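Local structure of molinate hydrolase (Gulosibacter molinativorax, 4UB9) at residues 115-120 with 378-383; 140-145 with 428-433; 334-339 with 345-350. The protein hydrolyses the thiocarbamate pesticide molinate and is a zinc-binding member of the amidohydrolase family. All coordinates share one frame; numbering follows the deposited sequence.

Contact 1 (115-120 with 378-383); sequences LARFEG and DPDILE
The Phe118 ring carries the aliphatic CG of Arg117 over one face, toward the rim, and meets the Asp378 carboxylate at its edge, where CE2 lies 3.9 Å from Asp378 OD2 near the ring plane. Asp378 is the N-cap of helix 379-383, and the contact joins that capped helix start to residues of helix 111-118 in an amidohydrolase chain of the TIM-barrel clan. The edge of the Arg117 guanidinium holds a water in its plane. This water accepts from Arg117 NE at 2.6 Å and donates to Asp378 OD2 at 2.8 Å, spanning a gap of 4.5 Å between that NE and OD2. Arg117 reaches this far with CG opposite the backbone N, then bends at chi3 (-63°) to bring its head toward Asp380. There NH2 and Asp380 OD2, 3.7 Å apart, form a long salt bridge; with the two planes 72° apart and the oxygen well out of the guanidinium plane, it rests on charge alone.

Stronger partners lie beyond the two segments. Arg117 forms a salt bridge to Glu119 of the second subunit and a cation-pi contact with Phe200 of that subunit, which places the contact at a subunit interface. Arg490 bridges to OD2 of both aspartates, while Asp380 OD1 is held by Tyr488 and by Arg203 of the second subunit. With one Asp378 oxygen engaged by water and arginine, the other serves the helix: OD1 accepts from Asp380 N at 2.9 Å, on its anti side and 27° out of the carboxylate plane.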
loop_
_atom_site.group_PDB
_atom_site.type_symbol
_atom_site.label_atom_id
_atom_site.label_comp_id
_atom_site.label_asym_id
_atom_site.label_seq_id
_atom_site.Cartn_x
_atom_site.Cartn_y
_atom_site.Cartn_z
ATOM N N LEU A 115 13.711 -15.389 -7.377
ATOM C CA LEU A 115 13.266 -16.785 -7.226
ATOM C C LEU A 115 12.614 -17.327 -8.499
ATOM O O LEU A 115 12.686 -18.526 -8.774
ATOM C CB LEU A 115 12.338 -16.942 -6.030
ATOM C CG LEU A 115 13.078 -16.750 -4.680
ATOM C CD1 LEU A 115 12.108 -16.695 -3.502
ATOM C CD2 LEU A 115 14.069 -17.854 -4.452
ATOM N N ALA A 116 11.944 -16.458 -9.239
ATOM C CA ALA A 116 11.306 -16.909 -10.463
ATOM C C ALA A 116 12.363 -17.155 -11.521
ATOM O O ALA A 116 12.306 -18.119 -12.293
ATOM C CB ALA A 116 10.291 -15.907 -10.947
ATOM N N ARG A 117 13.347 -16.286 -11.547
ATOM C CA ARG A 117 14.346 -16.396 -12.591
ATOM C C ARG A 117 15.115 -17.680 -12.465
ATOM O O ARG A 117 15.509 -18.265 -13.448
ATOM C CB ARG A 117 15.300 -15.197 -12.555
ATOM C CG ARG A 117 16.207 -15.072 -13.789
ATOM C CD ARG A 117 17.209 -13.928 -13.613
ATOM N NE ARG A 117 16.601 -12.619 -13.486
ATOM C CZ ARG A 117 16.165 -11.894 -14.515
ATOM N NH1 ARG A 117 16.264 -12.349 -15.749
ATOM N NH2 ARG A 117 15.597 -10.700 -14.300
ATOM N N PHE A 118 15.386 -18.105 -11.235
ATOM C CA PHE A 118 16.263 -19.273 -11.043
ATOM C C PHE A 118 15.587 -20.564 -10.643
ATOM O O PHE A 118 16.271 -21.538 -10.396
ATOM C CB PHE A 118 17.389 -18.915 -10.092
ATOM C CG PHE A 118 18.210 -17.781 -10.612
ATOM C CD1 PHE A 118 18.934 -17.938 -11.782
ATOM C CD2 PHE A 118 18.161 -16.541 -10.028
ATOM C CE1 PHE A 118 19.651 -16.886 -12.329
ATOM C CE2 PHE A 118 18.872 -15.470 -10.568
ATOM C CZ PHE A 118 19.619 -15.654 -11.725
ATOM N N GLU A 119 14.252 -20.590 -10.637
ATOM C CA GLU A 119 13.507 -21.811 -10.311
ATOM C C GLU A 119 13.955 -22.917 -11.260
ATOM O O GLU A 119 14.038 -22.691 -12.437
ATOM C CB GLU A 119 11.981 -21.657 -10.410
ATOM C CG GLU A 119 11.251 -22.846 -9.768
ATOM C CD GLU A 119 9.779 -22.628 -9.454
ATOM O OE1 GLU A 119 9.133 -21.794 -10.120
ATOM O OE2 GLU A 119 9.253 -23.300 -8.532
ATOM N N GLY A 120 14.251 -24.095 -10.719
ATOM C CA GLY A 120 14.819 -25.189 -11.498
ATOM C C GLY A 120 16.320 -25.349 -11.246
ATOM O O GLY A 120 16.872 -26.414 -11.509
ATOM N N ASP A 378 21.561 -10.303 -6.412
ATOM C CA ASP A 378 21.254 -10.231 -7.837
ATOM C C ASP A 378 21.805 -8.934 -8.431
ATOM O O ASP A 378 21.577 -7.854 -7.874
ATOM C CB ASP A 378 19.742 -10.303 -8.066
ATOM C CG ASP A 378 19.380 -10.528 -9.520
ATOM O OD1 ASP A 378 19.302 -9.530 -10.268
ATOM O OD2 ASP A 378 19.143 -11.686 -9.906
ATOM N N PRO A 379 22.459 -9.019 -9.589
ATOM C CA PRO A 379 23.049 -7.805 -10.210
ATOM C C PRO A 379 22.068 -6.738 -10.575
ATOM O O PRO A 379 22.388 -5.570 -10.475
ATOM C CB PRO A 379 23.713 -8.329 -11.455
ATOM C CG PRO A 379 23.161 -9.701 -11.678
ATOM C CD PRO A 379 22.781 -10.236 -10.334
ATOM N N ASP A 380 20.838 -7.099 -10.887
ATOM C CA ASP A 380 19.814 -6.047 -11.096
ATOM C C ASP A 380 19.572 -5.228 -9.840
ATOM O O ASP A 380 19.298 -4.023 -9.908
ATOM C CB ASP A 380 18.471 -6.594 -11.593
ATOM C CG ASP A 380 18.453 -6.879 -13.057
ATOM O OD1 ASP A 380 19.203 -6.247 -13.833
ATOM O OD2 ASP A 380 17.642 -7.730 -13.455
ATOM N N ILE A 381 19.645 -5.882 -8.692
ATOM C CA ILE A 381 19.452 -5.190 -7.394
ATOM C C ILE A 381 20.685 -4.383 -6.998
ATOM O O ILE A 381 20.579 -3.278 -6.475
ATOM C CB ILE A 381 19.117 -6.195 -6.273
ATOM C CG1 ILE A 381 17.740 -6.821 -6.517
ATOM C CG2 ILE A 381 19.160 -5.555 -4.883
ATOM C CD1 ILE A 381 16.601 -5.913 -6.112
ATOM N N LEU A 382 21.853 -4.952 -7.217
ATOM C CA LEU A 382 23.114 -4.191 -7.010
ATOM C C LEU A 382 23.154 -2.941 -7.879
ATOM O O LEU A 382 23.547 -1.855 -7.452
ATOM C CB LEU A 382 24.326 -5.037 -7.341
ATOM C CG LEU A 382 24.588 -6.194 -6.381
ATOM C CD1 LEU A 382 25.796 -7.003 -6.863
ATOM C CD2 LEU A 382 24.811 -5.707 -4.958
ATOM N N GLU A 383 22.732 -3.129 -9.119
ATOM C CA GLU A 383 22.732 -2.075 -10.114
ATOM C C GLU A 383 21.898 -0.853 -9.660
ATOM O O GLU A 383 22.138 0.240 -10.088
ATOM C CB GLU A 383 22.199 -2.645 -11.441
ATOM C CG GLU A 383 22.407 -1.756 -12.639
ATOM C CD GLU A 383 23.898 -1.580 -12.985
ATOM O OE1 GLU A 383 24.696 -2.530 -12.815
ATOM O OE2 GLU A 383 24.277 -0.450 -13.357
HETATM O O HOH W 1 16.576 -11.696 -11.021
#

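Contact 2 (140-145 with 428-433); sequences TVFDTW and KAYRKF
The hydroxyl of Tyr430, hydrogen-bonded to the carbonyl O of Gly96, also lies beside Phe142 of strand 138-143 and Thr144 just after it: Tyr430 OH is 3.6 Å from Phe142 CB and, without a hydrogen bond, 3.7 Å from Thr144 OG1. Next to this hydroxyl the two aromatic rings form an offset stack, nearly parallel at 6°, with centroids 3.8 Å apart. The side chains run in opposite directions, so each ring reaches back toward the other's stem: Phe142 CB sits 3.6 Å from Tyr430 CZ, and Tyr430 CB 3.5 Å from Phe142 CE1. Packing is closest along one side of the phenylalanine ring, with Phe142 CD1 over the centre of the Tyr430 ring.

Helix 424-429 ends in a Schellman motif at Arg431, whose positive phi turns the chain and brings Lys432 to the edge of the Phe142 ring, CG 4.1 Å from CZ. A bend at chi2 (-73°) then carries the lysine onward to a cation-pi contact with Phe169. At the last residue of the strand, Asp143 OD1 accepts from Trp145 N at 3.0 Å, an Asx turn.

Thr144 lies about 7 Å from the bound zinc ion, side chain to metal. Strand 138-143 runs parallel between strands 88-95 and 167-170; Phe142 and Tyr430 both also meet Phe238, and Tyr430 touches Leu280, so the stack lies among strands 138-143 and 279-282 and joins them to the end of helix 424-429.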
loop_
_atom_site.group_PDB
_atom_site.type_symbol
_atom_site.label_atom_id
_atom_site.label_comp_id
_atom_site.label_asym_id
_atom_site.label_seq_id
_atom_site.Cartn_x
_atom_site.Cartn_y
_atom_site.Cartn_z
ATOM N N THR A 140 35.241 -22.616 4.196
ATOM C CA THR A 140 34.064 -23.180 4.894
ATOM C C THR A 140 33.021 -22.117 5.189
ATOM O O THR A 140 33.336 -21.069 5.762
ATOM C CB THR A 140 34.445 -23.871 6.211
ATOM O OG1 THR A 140 35.414 -24.892 5.944
ATOM C CG2 THR A 140 33.232 -24.509 6.873
ATOM N N VAL A 141 31.779 -22.391 4.760
ATOM C CA VAL A 141 30.669 -21.520 5.079
ATOM C C VAL A 141 29.594 -22.222 5.896
ATOM O O VAL A 141 29.258 -23.381 5.661
ATOM C CB VAL A 141 29.998 -20.883 3.829
ATOM C CG1 VAL A 141 30.958 -19.933 3.135
ATOM C CG2 VAL A 141 29.485 -21.928 2.877
ATOM N N PHE A 142 29.032 -21.470 6.819
ATOM C CA PHE A 142 27.911 -21.925 7.642
ATOM C C PHE A 142 26.699 -21.152 7.251
ATOM O O PHE A 142 26.581 -19.937 7.512
ATOM C CB PHE A 142 28.237 -21.734 9.107
ATOM C CG PHE A 142 29.295 -22.653 9.578
ATOM C CD1 PHE A 142 28.992 -23.931 9.996
ATOM C CD2 PHE A 142 30.620 -22.272 9.555
ATOM C CE1 PHE A 142 29.991 -24.816 10.432
ATOM C CE2 PHE A 142 31.612 -23.139 9.971
ATOM C CZ PHE A 142 31.292 -24.416 10.414
ATOM N N ASP A 143 25.802 -21.860 6.580
ATOM C CA ASP A 143 24.552 -21.297 6.078
ATOM C C ASP A 143 23.410 -21.499 7.078
ATOM O O ASP A 143 22.999 -22.598 7.388
ATOM C CB ASP A 143 24.185 -21.890 4.729
ATOM C CG ASP A 143 22.900 -21.287 4.145
ATOM O OD1 ASP A 143 21.867 -21.194 4.880
ATOM O OD2 ASP A 143 22.895 -20.948 2.937
ATOM N N THR A 144 22.877 -20.385 7.496
ATOM C CA THR A 144 22.036 -20.266 8.685
ATOM C C THR A 144 20.531 -20.139 8.348
ATOM O O THR A 144 19.659 -20.181 9.210
ATOM C CB THR A 144 22.614 -19.043 9.408
ATOM O OG1 THR A 144 23.525 -19.481 10.430
ATOM C CG2 THR A 144 21.651 -18.176 9.917
ATOM N N TRP A 145 20.254 -19.988 7.065
ATOM C CA TRP A 145 18.900 -19.909 6.544
ATOM C C TRP A 145 18.899 -20.067 5.031
ATOM O O TRP A 145 19.495 -19.286 4.290
ATOM C CB TRP A 145 18.183 -18.593 6.874
ATOM C CG TRP A 145 16.734 -18.567 6.339
ATOM C CD1 TRP A 145 15.651 -19.163 6.901
ATOM C CD2 TRP A 145 16.269 -17.956 5.151
ATOM N NE1 TRP A 145 14.538 -18.949 6.147
ATOM C CE2 TRP A 145 14.886 -18.190 5.073
ATOM C CE3 TRP A 145 16.880 -17.209 4.158
ATOM C CZ2 TRP A 145 14.105 -17.709 4.035
ATOM C CZ3 TRP A 145 16.118 -16.737 3.128
ATOM C CH2 TRP A 145 14.740 -16.996 3.067
ATOM N N LYS A 428 35.032 -23.560 16.279
ATOM C CA LYS A 428 34.805 -24.025 17.647
ATOM C C LYS A 428 33.324 -23.993 18.014
ATOM O O LYS A 428 32.775 -24.976 18.478
ATOM C CB LYS A 428 35.581 -23.182 18.659
ATOM C CG LYS A 428 37.098 -23.319 18.585
ATOM C CD LYS A 428 37.714 -23.191 19.969
ATOM C CE LYS A 428 39.226 -23.270 19.953
ATOM N NZ LYS A 428 39.712 -21.921 19.643
ATOM N N ALA A 429 32.687 -22.864 17.749
ATOM C CA ALA A 429 31.276 -22.705 18.019
ATOM C C ALA A 429 30.438 -23.819 17.406
ATOM O O ALA A 429 29.493 -24.333 18.031
ATOM C CB ALA A 429 30.761 -21.371 17.525
ATOM N N TYR A 430 30.790 -24.175 16.187
ATOM C CA TYR A 430 30.056 -25.180 15.418
ATOM C C TYR A 430 30.589 -26.609 15.646
ATOM O O TYR A 430 30.139 -27.582 15.028
ATOM C CB TYR A 430 30.065 -24.824 13.944
ATOM C CG TYR A 430 29.131 -23.695 13.490
ATOM C CD1 TYR A 430 27.776 -23.924 13.295
ATOM C CD2 TYR A 430 29.613 -22.427 13.190
ATOM C CE1 TYR A 430 26.926 -22.917 12.873
ATOM C CE2 TYR A 430 28.761 -21.404 12.772
ATOM C CZ TYR A 430 27.424 -21.653 12.592
ATOM O OH TYR A 430 26.589 -20.674 12.147
ATOM N N ARG A 431 31.566 -26.713 16.539
ATOM C CA ARG A 431 32.159 -28.032 16.947
ATOM C C ARG A 431 32.806 -28.741 15.759
ATOM O O ARG A 431 32.619 -29.918 15.541
ATOM C CB ARG A 431 31.117 -28.886 17.700
ATOM C CG ARG A 431 30.558 -28.111 18.911
ATOM C CD ARG A 431 29.972 -28.947 20.039
ATOM N NE ARG A 431 28.856 -29.774 19.571
ATOM C CZ ARG A 431 27.555 -29.630 19.878
ATOM N NH1 ARG A 431 27.116 -28.675 20.706
ATOM N NH2 ARG A 431 26.679 -30.466 19.326
ATOM N N LYS A 432 33.534 -27.954 14.971
ATOM C CA LYS A 432 34.258 -28.447 13.814
ATOM C C LYS A 432 35.735 -28.160 13.939
ATOM O O LYS A 432 36.480 -28.390 12.994
ATOM C CB LYS A 432 33.801 -27.783 12.536
ATOM C CG LYS A 432 32.348 -28.018 12.166
ATOM C CD LYS A 432 32.151 -29.418 11.672
ATOM C CE LYS A 432 30.704 -29.592 11.327
ATOM N NZ LYS A 432 30.520 -30.964 10.813
ATOM N N PHE A 433 36.170 -27.721 15.099
ATOM C CA PHE A 433 37.577 -27.319 15.282
ATOM C C PHE A 433 38.568 -28.484 15.231
ATOM O O PHE A 433 39.740 -28.292 14.975
ATOM C CB PHE A 433 37.768 -26.533 16.573
ATOM C CG PHE A 433 39.074 -25.787 16.635
ATOM C CD1 PHE A 433 39.425 -24.877 15.649
ATOM C CD2 PHE A 433 39.983 -26.020 17.693
ATOM C CE1 PHE A 433 40.642 -24.199 15.712
ATOM C CE2 PHE A 433 41.186 -25.326 17.774
ATOM C CZ PHE A 433 41.535 -24.439 16.771
#

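Contact 3 (334-339 with 345-350); sequences AQQAWM and PFADFS
Ala347, Gln336 and Met339 share most of the buried surface where two consecutive helical segments pack across a short loop: helix 333-341 and the weakly bonded turn of helix 347-350, both within the amidohydrolase fold. Ala347 is the common partner. Its methyl lies alongside the stem of Met339, with Met339 CB and Ala347 CB 4.2 Å apart, and the small side chain lets the two backbones come to 5.5 Å between CA atoms of Met339 and Ala347. From the stem the methionine runs on extended (chi2 173°), so that SD passes 4.1 Å from Ala347 CA.

Gln336, one turn earlier, approaches the carbonyl side of the same residue. A bend at chi2 (59°) swings its amide across to the opposing backbone, where Gln336 CD lies 3.7 Å from Ala347 O. The amide head also borders Ser350, whose OG is hydrogen-bonded to Gln329 O and whose side chain is about 7 Å from that of the zinc ligand His302. Shortening Gln336 to an alanine is likely to take the amide away from the Ala347 carbonyl and open a gap beside Ser350.

Phe346 takes part mainly through its backbone, its ring leading off to Met107. The Phe346 carbonyl accepts the Phe349 N-H at 3.1 Å within its own segment, and Met339 CE comes to 3.9 Å from that oxygen, Phe346 O.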
loop_
_atom_site.group_PDB
_atom_site.type_symbol
_atom_site.label_atom_id
_atom_site.label_comp_id
_atom_site.label_asym_id
_atom_site.label_seq_id
_atom_site.Cartn_x
_atom_site.Cartn_y
_atom_site.Cartn_z
ATOM N N ALA A 334 31.973 4.249 7.711
ATOM C CA ALA A 334 31.543 4.862 6.462
ATOM C C ALA A 334 30.178 4.350 6.000
ATOM O O ALA A 334 29.285 5.117 5.645
ATOM C CB ALA A 334 32.564 4.616 5.378
ATOM N N GLN A 335 30.013 3.030 6.039
ATOM C CA GLN A 335 28.727 2.404 5.670
ATOM C C GLN A 335 27.597 2.922 6.552
ATOM O O GLN A 335 26.539 3.329 6.076
ATOM C CB GLN A 335 28.840 0.878 5.715
ATOM C CG GLN A 335 27.525 0.147 5.574
ATOM C CD GLN A 335 26.830 0.355 4.226
ATOM O OE1 GLN A 335 27.460 0.523 3.156
ATOM N NE2 GLN A 335 25.513 0.290 4.267
ATOM N N GLN A 336 27.852 2.962 7.839
ATOM C CA GLN A 336 26.833 3.417 8.787
ATOM C C GLN A 336 26.530 4.868 8.600
ATOM O O GLN A 336 25.402 5.322 8.817
ATOM C CB GLN A 336 27.280 3.190 10.267
ATOM C CG GLN A 336 26.166 3.487 11.298
ATOM C CD GLN A 336 24.864 2.641 11.125
ATOM O OE1 GLN A 336 23.738 3.147 11.252
ATOM N NE2 GLN A 336 25.028 1.368 10.852
ATOM N N ALA A 337 27.572 5.633 8.323
ATOM C CA ALA A 337 27.364 7.075 8.071
ATOM C C ALA A 337 26.511 7.275 6.809
ATOM O O ALA A 337 25.695 8.189 6.743
ATOM C CB ALA A 337 28.694 7.786 7.911
ATOM N N TRP A 338 26.733 6.433 5.799
ATOM C CA TRP A 338 25.916 6.509 4.634
ATOM C C TRP A 338 24.428 6.218 4.993
ATOM O O TRP A 338 23.510 6.964 4.639
ATOM C CB TRP A 338 26.431 5.571 3.550
ATOM C CG TRP A 338 25.429 5.539 2.441
ATOM C CD1 TRP A 338 25.250 6.486 1.491
ATOM C CD2 TRP A 338 24.402 4.569 2.251
ATOM N NE1 TRP A 338 24.194 6.156 0.705
ATOM C CE2 TRP A 338 23.646 4.986 1.154
ATOM C CE3 TRP A 338 24.050 3.389 2.903
ATOM C CZ2 TRP A 338 22.553 4.267 0.676
ATOM C CZ3 TRP A 338 22.977 2.669 2.439
ATOM C CH2 TRP A 338 22.224 3.115 1.331
ATOM N N MET A 339 24.230 5.132 5.720
ATOM C CA MET A 339 22.914 4.699 6.139
ATOM C C MET A 339 22.217 5.766 6.897
ATOM O O MET A 339 21.048 6.087 6.624
ATOM C CB MET A 339 22.982 3.480 7.039
ATOM C CG MET A 339 23.091 2.183 6.320
ATOM S SD MET A 339 23.381 0.862 7.519
ATOM C CE MET A 339 22.936 -0.563 6.554
ATOM N N PRO A 345 16.137 2.409 6.319
ATOM C CA PRO A 345 15.347 1.643 7.294
ATOM C C PRO A 345 16.144 0.621 8.136
ATOM O O PRO A 345 15.738 0.294 9.236
ATOM C CB PRO A 345 14.273 0.946 6.428
ATOM C CG PRO A 345 14.769 1.031 5.040
ATOM C CD PRO A 345 15.636 2.253 4.953
ATOM N N PHE A 346 17.256 0.141 7.610
ATOM C CA PHE A 346 18.139 -0.761 8.336
ATOM C C PHE A 346 19.305 -0.088 9.051
ATOM O O PHE A 346 20.259 -0.733 9.453
ATOM C CB PHE A 346 18.688 -1.808 7.393
ATOM C CG PHE A 346 17.709 -2.875 7.015
ATOM C CD1 PHE A 346 16.341 -2.757 7.298
ATOM C CD2 PHE A 346 18.154 -3.990 6.313
ATOM C CE1 PHE A 346 15.438 -3.747 6.911
ATOM C CE2 PHE A 346 17.264 -4.974 5.916
ATOM C CZ PHE A 346 15.902 -4.853 6.218
ATOM N N ALA A 347 19.209 1.206 9.267
ATOM C CA ALA A 347 20.251 1.924 10.003
ATOM C C ALA A 347 20.376 1.449 11.444
ATOM O O ALA A 347 21.471 1.421 12.010
ATOM C CB ALA A 347 19.956 3.407 10.004
ATOM N N ASP A 348 19.239 1.054 12.000
ATOM C CA ASP A 348 19.140 0.456 13.335
ATOM C C ASP A 348 19.700 -0.957 13.497
ATOM O O ASP A 348 19.801 -1.448 14.616
ATOM C CB ASP A 348 17.680 0.390 13.766
ATOM C CG ASP A 348 17.220 1.649 14.441
ATOM O OD1 ASP A 348 18.052 2.560 14.638
ATOM O OD2 ASP A 348 16.010 1.718 14.765
ATOM N N PHE A 349 19.992 -1.605 12.387
ATOM C CA PHE A 349 20.454 -2.989 12.377
ATOM C C PHE A 349 21.763 -3.072 13.153
ATOM O O PHE A 349 21.861 -3.824 14.116
ATOM C CB PHE A 349 20.602 -3.416 10.930
ATOM C CG PHE A 349 20.718 -4.888 10.687
ATOM C CD1 PHE A 349 21.823 -5.615 11.136
ATOM C CD2 PHE A 349 19.782 -5.536 9.862
ATOM C CE1 PHE A 349 21.959 -6.978 10.834
ATOM C CE2 PHE A 349 19.901 -6.898 9.562
ATOM C CZ PHE A 349 20.988 -7.626 10.051
ATOM N N SER A 350 22.731 -2.236 12.798
ATOM C CA SER A 350 24.071 -2.213 13.444
ATOM C C SER A 350 24.541 -0.876 13.971
ATOM O O SER A 350 25.609 -0.781 14.572
ATOM C CB SER A 350 25.105 -2.669 12.460
ATOM O OG SER A 350 24.697 -3.901 11.873
#

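Overall arrangement
All three contacts are buried, but at different depths. Contact 2 is the core one: its centre is about 8 Å from that of the chain, whereas the centres of contacts 1 and 3 are both about 20 Å from it. Their chemistry follows: aromatic stacking between a strand and a helix end in contact 2, charges and a bridging water at a subunit boundary in contact 1, and small apolar and amide packing between successive helices in contact 3. They share no helix or strand and do not touch. Contacts 1 and 2 alternate along the sequence, while the local contact 3 is nested inside the long loops both close. Contacts 2 and 3 each approach the zinc site; contact 1 lies away from it.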